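Long-range contacts in Lin2722 protein (Listeria innocua, PDB 3DS8), which is of unknown function but has an alpha/beta-hydrolase fold with a putative serine-hydrolase triad, and so probably acts as a hydrolase: residues E173-I177 with K234-F238; H10-A16 with F64-Q70; N142-F148 with I194-R200. All blocks are in the same frame, centred on the assembly; numbering follows the deposited sequence.

Contact 1. Residues E173-I177 with K234-F238; sequences EVLAI and KTYWF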
# COMPACT_ATOMS: atom_id res chain seq x y z
N GLU A 173 6.52 -7.62 -4.00
CA GLU A 173 7.53 -7.01 -3.12
C GLU A 173 6.79 -6.02 -2.22
O GLU A 173 6.07 -5.17 -2.70
CB GLU A 173 8.61 -6.28 -3.95
CG GLU A 173 9.37 -7.19 -4.89
CD GLU A 173 10.41 -6.49 -5.73
OE1 GLU A 173 10.39 -5.25 -5.73
OE2 GLU A 173 11.30 -7.18 -6.34
N VAL A 174 6.96 -6.18 -0.92
CA VAL A 174 6.14 -5.47 0.06
C VAL A 174 7.01 -4.65 0.97
O VAL A 174 8.01 -5.17 1.51
CB VAL A 174 5.26 -6.45 0.88
CG1 VAL A 174 4.53 -5.70 1.97
CG2 VAL A 174 4.28 -7.19 -0.01
N LEU A 175 6.65 -3.38 1.14
CA LEU A 175 7.30 -2.50 2.10
C LEU A 175 6.23 -2.03 3.07
O LEU A 175 5.19 -1.44 2.66
CB LEU A 175 7.92 -1.27 1.41
CG LEU A 175 8.39 -0.14 2.33
CD1 LEU A 175 9.49 -0.63 3.26
CD2 LEU A 175 8.85 1.09 1.43
N ALA A 176 6.43 -2.33 4.36
CA ALA A 176 5.52 -1.90 5.41
C ALA A 176 6.20 -0.80 6.22
O ALA A 176 7.24 -1.01 6.89
CB ALA A 176 5.13 -3.07 6.35
N ILE A 177 5.62 0.39 6.13
CA ILE A 177 6.04 1.54 6.88
C ILE A 177 5.16 1.77 8.08
O ILE A 177 3.90 1.77 7.96
CB ILE A 177 6.04 2.79 5.97
CG1 ILE A 177 7.18 2.68 4.93
CG2 ILE A 177 6.14 4.09 6.80
CD1 ILE A 177 7.15 3.79 3.87
N LYS A 234 11.80 6.54 1.55
CA LYS A 234 11.82 5.07 1.55
C LYS A 234 10.98 4.50 0.39
O LYS A 234 11.36 3.51 -0.23
CB LYS A 234 11.39 4.55 2.92
CG LYS A 234 11.74 3.09 3.14
CD LYS A 234 13.20 2.85 3.43
CE LYS A 234 13.50 1.35 3.56
NZ LYS A 234 14.96 1.04 3.74
N THR A 235 9.85 5.16 0.13
CA THR A 235 8.96 4.78 -0.93
C THR A 235 9.65 4.96 -2.29
O THR A 235 9.62 4.08 -3.14
CB THR A 235 7.60 5.55 -0.83
OG1 THR A 235 6.94 5.16 0.38
CG2 THR A 235 6.69 5.19 -1.97
N TYR A 236 10.26 6.13 -2.51
CA TYR A 236 11.05 6.31 -3.73
C TYR A 236 12.07 5.21 -3.88
O TYR A 236 12.17 4.60 -4.96
CB TYR A 236 11.75 7.67 -3.73
CG TYR A 236 12.76 7.78 -4.83
CD1 TYR A 236 12.36 8.03 -6.19
CD2 TYR A 236 14.11 7.61 -4.56
CE1 TYR A 236 13.27 8.12 -7.17
CE2 TYR A 236 15.04 7.67 -5.56
CZ TYR A 236 14.62 7.93 -6.86
OH TYR A 236 15.56 8.04 -7.85
N TRP A 237 12.85 4.97 -2.82
CA TRP A 237 13.88 3.92 -2.86
C TRP A 237 13.28 2.59 -3.26
O TRP A 237 13.84 1.91 -4.10
CB TRP A 237 14.57 3.79 -1.49
CG TRP A 237 15.44 2.58 -1.40
CD1 TRP A 237 16.67 2.45 -1.88
CD2 TRP A 237 15.10 1.35 -0.79
NE1 TRP A 237 17.15 1.18 -1.64
CE2 TRP A 237 16.20 0.49 -0.96
CE3 TRP A 237 13.98 0.89 -0.10
CZ2 TRP A 237 16.21 -0.79 -0.49
CZ3 TRP A 237 14.01 -0.40 0.36
CH2 TRP A 237 15.13 -1.21 0.18
N PHE A 238 12.15 2.21 -2.64
CA PHE A 238 11.57 0.91 -2.93
C PHE A 238 11.05 0.83 -4.36
O PHE A 238 11.23 -0.17 -5.06
CB PHE A 238 10.44 0.67 -1.95
CG PHE A 238 9.95 -0.73 -1.90
CD1 PHE A 238 10.78 -1.75 -1.41
CD2 PHE A 238 8.66 -1.05 -2.31
CE1 PHE A 238 10.28 -3.06 -1.27
CE2 PHE A 238 8.17 -2.33 -2.19
CZ PHE A 238 8.97 -3.33 -1.67
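Packing dominates where strand 173-177 meets helix 234-238, which runs almost exactly antiparallel to it (173°) with the axes 10.1 Å apart. The main aromatic interaction is a CH-pi contact: Leu175 CB sits over one face of the Phe238 ring, 3.6 Å from its centroid and only 6° off the normal. Phe238 CZ lies 3.5 Å from Glu173 C, at the ring edge, and 3.5 Å from Val174 C. Aliphatic contacts continue toward the start of the helical segment, with Leu175 CD2 3.8 Å from Phe238 CB and 3.9 Å from Lys234 CG. In van der Waals contact, Ile177 CD1 reaches Thr235 OG1 at 3.8 Å, a hydroxyl already bonded to Ser231 O. Glu173 adds its CB to the ring, at 3.7 Å from Phe238 CZ, while its carboxylate forms a salt bridge with Lys126, whose amino group also meets the ring in a cation-pi contact. Between the segments the contact is thus apolar packing without a hydrogen bond; Lys126 of strand 123-130, bonding Phe238 O too, supplies the polar tie.

Contact 2. Residues H10-A16 with F64-Q70; sequences HGSGGNA and FGFEQNQ. With SO4 (sulfate ion), chain C; SO4 (sulfate ion), chain B.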
# COMPACT_ATOMS: atom_id res chain seq x y z
N HIS A 10 -5.37 6.70 -1.06
CA HIS A 10 -5.57 7.42 0.20
C HIS A 10 -6.07 6.50 1.34
O HIS A 10 -6.46 5.35 1.10
CB HIS A 10 -6.56 8.58 -0.04
CG HIS A 10 -7.91 8.16 -0.54
ND1 HIS A 10 -8.89 7.68 0.30
CD2 HIS A 10 -8.41 8.08 -1.79
CE1 HIS A 10 -9.97 7.39 -0.42
NE2 HIS A 10 -9.70 7.63 -1.69
N GLY A 11 -6.05 7.07 2.54
CA GLY A 11 -6.63 6.50 3.75
C GLY A 11 -8.09 6.88 3.87
O GLY A 11 -8.64 7.65 3.05
N SER A 12 -8.74 6.37 4.90
CA SER A 12 -10.13 6.69 5.11
C SER A 12 -10.26 8.19 5.38
O SER A 12 -9.36 8.83 6.01
CB SER A 12 -10.77 5.78 6.18
OG SER A 12 -10.53 6.24 7.48
N GLY A 13 -11.29 8.77 4.79
CA GLY A 13 -11.51 10.19 4.83
C GLY A 13 -10.77 10.97 3.76
O GLY A 13 -11.03 12.18 3.57
N GLY A 14 -9.89 10.30 3.02
CA GLY A 14 -9.05 10.96 2.04
C GLY A 14 -9.66 10.97 0.65
O GLY A 14 -10.83 10.65 0.46
N ASN A 15 -8.84 11.38 -0.32
CA ASN A 15 -9.30 11.53 -1.69
C ASN A 15 -8.14 11.40 -2.69
O ASN A 15 -7.00 11.08 -2.29
CB ASN A 15 -10.06 12.83 -1.86
CG ASN A 15 -9.20 14.07 -1.68
OD1 ASN A 15 -8.02 14.04 -1.83
ND2 ASN A 15 -9.87 15.20 -1.40
N ALA A 16 -8.42 11.64 -3.96
CA ALA A 16 -7.37 11.44 -5.01
C ALA A 16 -6.21 12.42 -4.90
O ALA A 16 -5.23 12.28 -5.60
CB ALA A 16 -8.01 11.48 -6.43
N PHE A 64 -5.63 7.75 -7.23
CA PHE A 64 -6.90 7.05 -7.13
C PHE A 64 -7.79 7.60 -6.01
O PHE A 64 -7.31 7.90 -4.92
CB PHE A 64 -6.66 5.55 -6.93
CG PHE A 64 -7.82 4.72 -7.31
CD1 PHE A 64 -7.98 4.31 -8.62
CD2 PHE A 64 -8.77 4.38 -6.37
CE1 PHE A 64 -9.07 3.56 -9.00
CE2 PHE A 64 -9.88 3.62 -6.74
CZ PHE A 64 -10.03 3.21 -8.06
N GLY A 65 -9.10 7.68 -6.26
CA GLY A 65 -10.00 8.14 -5.24
C GLY A 65 -11.23 7.25 -5.13
O GLY A 65 -11.84 6.96 -6.13
N PHE A 66 -11.60 6.88 -3.92
CA PHE A 66 -12.89 6.25 -3.65
C PHE A 66 -13.89 7.29 -3.15
O PHE A 66 -13.69 7.89 -2.08
CB PHE A 66 -12.73 5.20 -2.56
CG PHE A 66 -11.89 4.03 -2.96
CD1 PHE A 66 -12.42 3.04 -3.76
CD2 PHE A 66 -10.57 3.92 -2.55
CE1 PHE A 66 -11.66 1.93 -4.13
CE2 PHE A 66 -9.78 2.85 -2.96
CZ PHE A 66 -10.35 1.83 -3.73
N GLU A 67 -15.00 7.49 -3.86
CA GLU A 67 -16.03 8.43 -3.37
C GLU A 67 -16.56 8.00 -1.99
O GLU A 67 -16.86 8.84 -1.12
CB GLU A 67 -17.22 8.51 -4.31
CG GLU A 67 -18.25 9.54 -3.80
CD GLU A 67 -19.09 10.24 -4.88
OE1 GLU A 67 -19.12 9.81 -6.05
OE2 GLU A 67 -19.72 11.27 -4.52
N GLN A 68 -16.69 6.69 -1.81
CA GLN A 68 -17.08 6.11 -0.53
C GLN A 68 -15.81 5.92 0.29
O GLN A 68 -15.26 4.83 0.39
CB GLN A 68 -17.85 4.80 -0.73
CG GLN A 68 -19.28 5.04 -1.23
CD GLN A 68 -19.39 5.05 -2.72
OE1 GLN A 68 -18.73 4.28 -3.40
NE2 GLN A 68 -20.29 5.90 -3.25
N ASN A 69 -15.36 7.03 0.86
CA ASN A 69 -13.98 7.15 1.38
C ASN A 69 -13.84 6.72 2.84
O ASN A 69 -12.78 6.86 3.45
CB ASN A 69 -13.42 8.56 1.09
CG ASN A 69 -14.02 9.66 1.97
OD1 ASN A 69 -15.06 9.47 2.57
ND2 ASN A 69 -13.40 10.84 1.96
N GLN A 70 -14.91 6.14 3.40
CA GLN A 70 -14.84 5.51 4.75
C GLN A 70 -15.27 4.06 4.72
O GLN A 70 -15.45 3.44 5.77
CB GLN A 70 -15.67 6.27 5.78
CG GLN A 70 -15.34 7.70 5.89
CD GLN A 70 -14.22 8.01 6.82
OE1 GLN A 70 -13.54 7.13 7.33
NE2 GLN A 70 -14.02 9.33 7.07
S SO4 C . -5.39 10.54 3.96
O1 SO4 C . -4.76 9.75 3.06
O2 SO4 C . -4.63 10.74 5.23
O3 SO4 C . -5.60 11.89 3.38
O4 SO4 C . -6.71 9.94 4.34
S SO4 B . -7.55 4.44 8.18
O1 SO4 B . -6.90 3.18 8.61
O2 SO4 B . -6.90 5.59 8.78
O3 SO4 B . -7.45 4.62 6.72
O4 SO4 B . -8.97 4.38 8.61
O HOH W 1 -12.54 10.41 -1.81
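This contact builds the HG-containing loop after strand 6-9, which in alpha/beta hydrolases commonly supplies part of the oxyanion hole. Ser12 donates from N to O3 of the chain B sulfate (2.8 Å) and from OG to its O4 (2.7 Å). Asn103 N and His222 NE2 also bind this ion, as expected if it occupies the probable oxyanion hole beside the putative nucleophile elbow. Gly11 N holds the second sulfate, of chain C, through its O1 at 3.0 Å.

The loop is shaped by a type II turn from Gly11 to Gly14, closed by Gly14 N to Gly11 O at 2.9 Å; the positive phi of Gly13 would jam a CB against the preceding carbonyl. Asn69 holds this turn from the other segment, accepting from Gly13 N at its O (2.8 Å) and donating from ND2 to Gly14 O (3.0 Å). His10 braces the base. Its ND1 donates to Gly11 O (2.8 Å), leaving NE2 to accept from Phe66 N (3.0 Å, nearly linear). A water donates to both Gly14 O (2.9 Å) and Phe66 O (2.8 Å), and Ala16 CA adds a CA-H...O contact to Phe64 O at 3.5 Å.

Strand 61-66 runs parallel between strands 6-9 and 36-42, so the two segments leave the sheet from adjacent strands. Trp76 of helix 73-91 stacks on Phe66 and also meets the His10 ring, while Phe64 packs on Leu80 and Met84 of that helix.

Contact 3. Residues N142-F148 with I194-R200; sequences NGMDLSF and ISSLATR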
# COMPACT_ATOMS: atom_id res chain seq x y z
N ASN A 142 -2.62 -6.34 19.91
CA ASN A 142 -1.33 -6.11 19.28
C ASN A 142 -0.13 -6.09 20.22
O ASN A 142 0.93 -6.67 19.90
CB ASN A 142 -1.43 -4.83 18.44
CG ASN A 142 -2.33 -5.04 17.23
OD1 ASN A 142 -1.95 -5.77 16.32
ND2 ASN A 142 -3.58 -4.52 17.27
N GLY A 143 -0.28 -5.42 21.35
CA GLY A 143 0.80 -5.38 22.32
C GLY A 143 1.94 -4.46 21.91
O GLY A 143 1.78 -3.53 21.10
N MSE A 144 3.11 -4.68 22.53
CA MSE A 144 4.21 -3.75 22.40
C MSE A 144 5.54 -4.40 22.04
O MSE A 144 6.57 -3.72 22.09
CB MSE A 144 4.39 -3.03 23.74
CG MSE A 144 3.15 -2.33 24.22
SE MSE A 144 3.45 -1.41 25.90
CE MSE A 144 4.79 -2.64 26.70
N ASP A 145 5.54 -5.70 21.75
CA ASP A 145 6.79 -6.44 21.51
C ASP A 145 7.16 -6.33 20.04
O ASP A 145 6.56 -7.03 19.21
CB ASP A 145 6.63 -7.89 21.90
CG ASP A 145 7.89 -8.71 21.65
OD1 ASP A 145 8.95 -8.12 21.28
OD2 ASP A 145 7.80 -9.95 21.80
N LEU A 146 8.09 -5.46 19.69
CA LEU A 146 8.41 -5.28 18.27
C LEU A 146 9.15 -6.48 17.68
O LEU A 146 9.26 -6.57 16.48
CB LEU A 146 9.19 -3.98 18.00
CG LEU A 146 8.36 -2.71 18.09
CD1 LEU A 146 9.30 -1.56 17.99
CD2 LEU A 146 7.30 -2.67 16.95
N SER A 147 9.59 -7.42 18.50
CA SER A 147 10.18 -8.68 18.00
C SER A 147 9.13 -9.79 17.83
O SER A 147 9.44 -10.99 17.61
CB SER A 147 11.37 -9.11 18.87
OG SER A 147 10.92 -9.66 20.06
N PHE A 148 7.86 -9.40 17.89
CA PHE A 148 6.76 -10.35 17.80
C PHE A 148 6.88 -11.39 16.65
O PHE A 148 7.17 -11.05 15.51
CB PHE A 148 5.39 -9.62 17.76
CG PHE A 148 5.07 -8.96 16.43
CD1 PHE A 148 4.22 -9.59 15.52
CD2 PHE A 148 5.64 -7.75 16.08
CE1 PHE A 148 3.94 -9.01 14.29
CE2 PHE A 148 5.40 -7.16 14.86
CZ PHE A 148 4.55 -7.78 13.95
N ILE A 194 2.62 -2.43 15.98
CA ILE A 194 2.64 -3.82 15.61
C ILE A 194 1.57 -4.20 14.55
O ILE A 194 1.81 -5.04 13.70
CB ILE A 194 2.54 -4.70 16.85
CG1 ILE A 194 3.93 -4.69 17.54
CG2 ILE A 194 2.05 -6.15 16.53
CD1 ILE A 194 3.91 -5.04 18.92
N SER A 195 0.40 -3.59 14.64
CA SER A 195 -0.68 -3.80 13.66
C SER A 195 -0.20 -3.40 12.29
O SER A 195 -0.44 -4.10 11.31
CB SER A 195 -1.92 -3.00 14.02
OG SER A 195 -2.95 -3.23 13.06
N SER A 196 0.50 -2.28 12.22
CA SER A 196 1.06 -1.81 10.93
C SER A 196 2.25 -2.60 10.37
O SER A 196 2.66 -2.38 9.21
CB SER A 196 1.35 -0.29 10.98
OG SER A 196 1.90 0.13 12.17
N LEU A 197 2.78 -3.53 11.17
CA LEU A 197 3.84 -4.45 10.77
C LEU A 197 3.39 -5.89 10.70
O LEU A 197 4.21 -6.77 10.44
CB LEU A 197 4.98 -4.34 11.74
CG LEU A 197 5.71 -3.00 11.87
CD1 LEU A 197 6.63 -3.09 13.12
CD2 LEU A 197 6.47 -2.62 10.61
N ALA A 198 2.10 -6.14 10.88
CA ALA A 198 1.62 -7.52 11.05
C ALA A 198 1.69 -8.33 9.75
O ALA A 198 1.60 -9.55 9.78
CB ALA A 198 0.25 -7.53 11.68
N THR A 199 1.94 -7.65 8.63
CA THR A 199 2.42 -8.28 7.40
C THR A 199 3.56 -9.26 7.63
O THR A 199 3.72 -10.19 6.86
CB THR A 199 2.87 -7.21 6.37
OG1 THR A 199 3.45 -6.09 7.05
CG2 THR A 199 1.64 -6.71 5.53
N ARG A 200 4.33 -9.07 8.70
CA ARG A 200 5.42 -9.99 9.05
C ARG A 200 4.96 -11.43 9.18
O ARG A 200 5.76 -12.37 9.01
CB ARG A 200 5.95 -9.52 10.43
CG ARG A 200 7.07 -10.19 10.94
CD ARG A 200 7.30 -9.66 12.35
NE ARG A 200 7.82 -8.30 12.35
CZ ARG A 200 8.38 -7.74 13.43
NH1 ARG A 200 8.49 -8.45 14.54
NH2 ARG A 200 8.84 -6.50 13.40
O HOH W 2 2.18 -1.77 18.86
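A phenylalanine sandwiched between an arginine and an isoleucine is the striking feature here. The guanidinium of Arg200 lies flat on the Phe148 ring, with centres 4.0 Å apart and planes at 12°, while Ile194 CG2 makes a CH-pi contact with the opposite face, 3.8 Å from the centroid. The arginine is fixed in this pose by backbone carbonyls: Leu146 O accepts from both NH1 (2.8 Å) and NH2 (3.1 Å) of Arg200, and Phe148 O accepts from Arg200 NH1 at 3.1 Å. A salt bridge from NH2 to Glu212 balances the charge.

These carbonyls are presented by a type I turn from Asp145 to Phe148, reinforced by an Asx turn in which Asp145 OD1 accepts from Ser147 N at 2.9 Å. Ile194 fills the curve of the 142-148 loop, its CD1 lying 3.3 Å from Asp145 O and 3.4 Å from Gly143 O. Leu146 CD2 adds apolar contacts with Ile194 CG1 (4.0 Å) and Leu197 CD1 (3.9 Å), and a water joins Gly143 O (2.9 Å) to Ile194 N (3.0 Å).

Behind the segment 194-200, Leu197 rests on Ala178 and Ile214 of the sheet. Such packing of loop excursions that follow successive parallel strands, here 123-130 and 173-180, is consistent with the alpha/beta-hydrolase fold, in which variable excursions, the largest often after the strand corresponding to 123-130, are built on a conserved sheet.

From the N terminus, contact 2 closes first: 10-16 meets 64-70 across an excursion holding helix 20-30 and strands 36-42 and 46-50. It is complete before the others begin. Contacts 3 and 1 then cross, because 173-177 lies between 142-148 and 194-200, and 194-200 in turn lies between 173-177 and 234-238. They touch where Ala176 CB meets Thr199 OG1 at 3.5 Å, so strand 173-180 carries helix 229-240 on one face and the 194-200 connection on the other. Contacts 1 and 2 lie on opposite sides of the chain's centre but reach one sheet; helix 20-30, which follows the loop of contact 2, packs against helix 229-240 of contact 1.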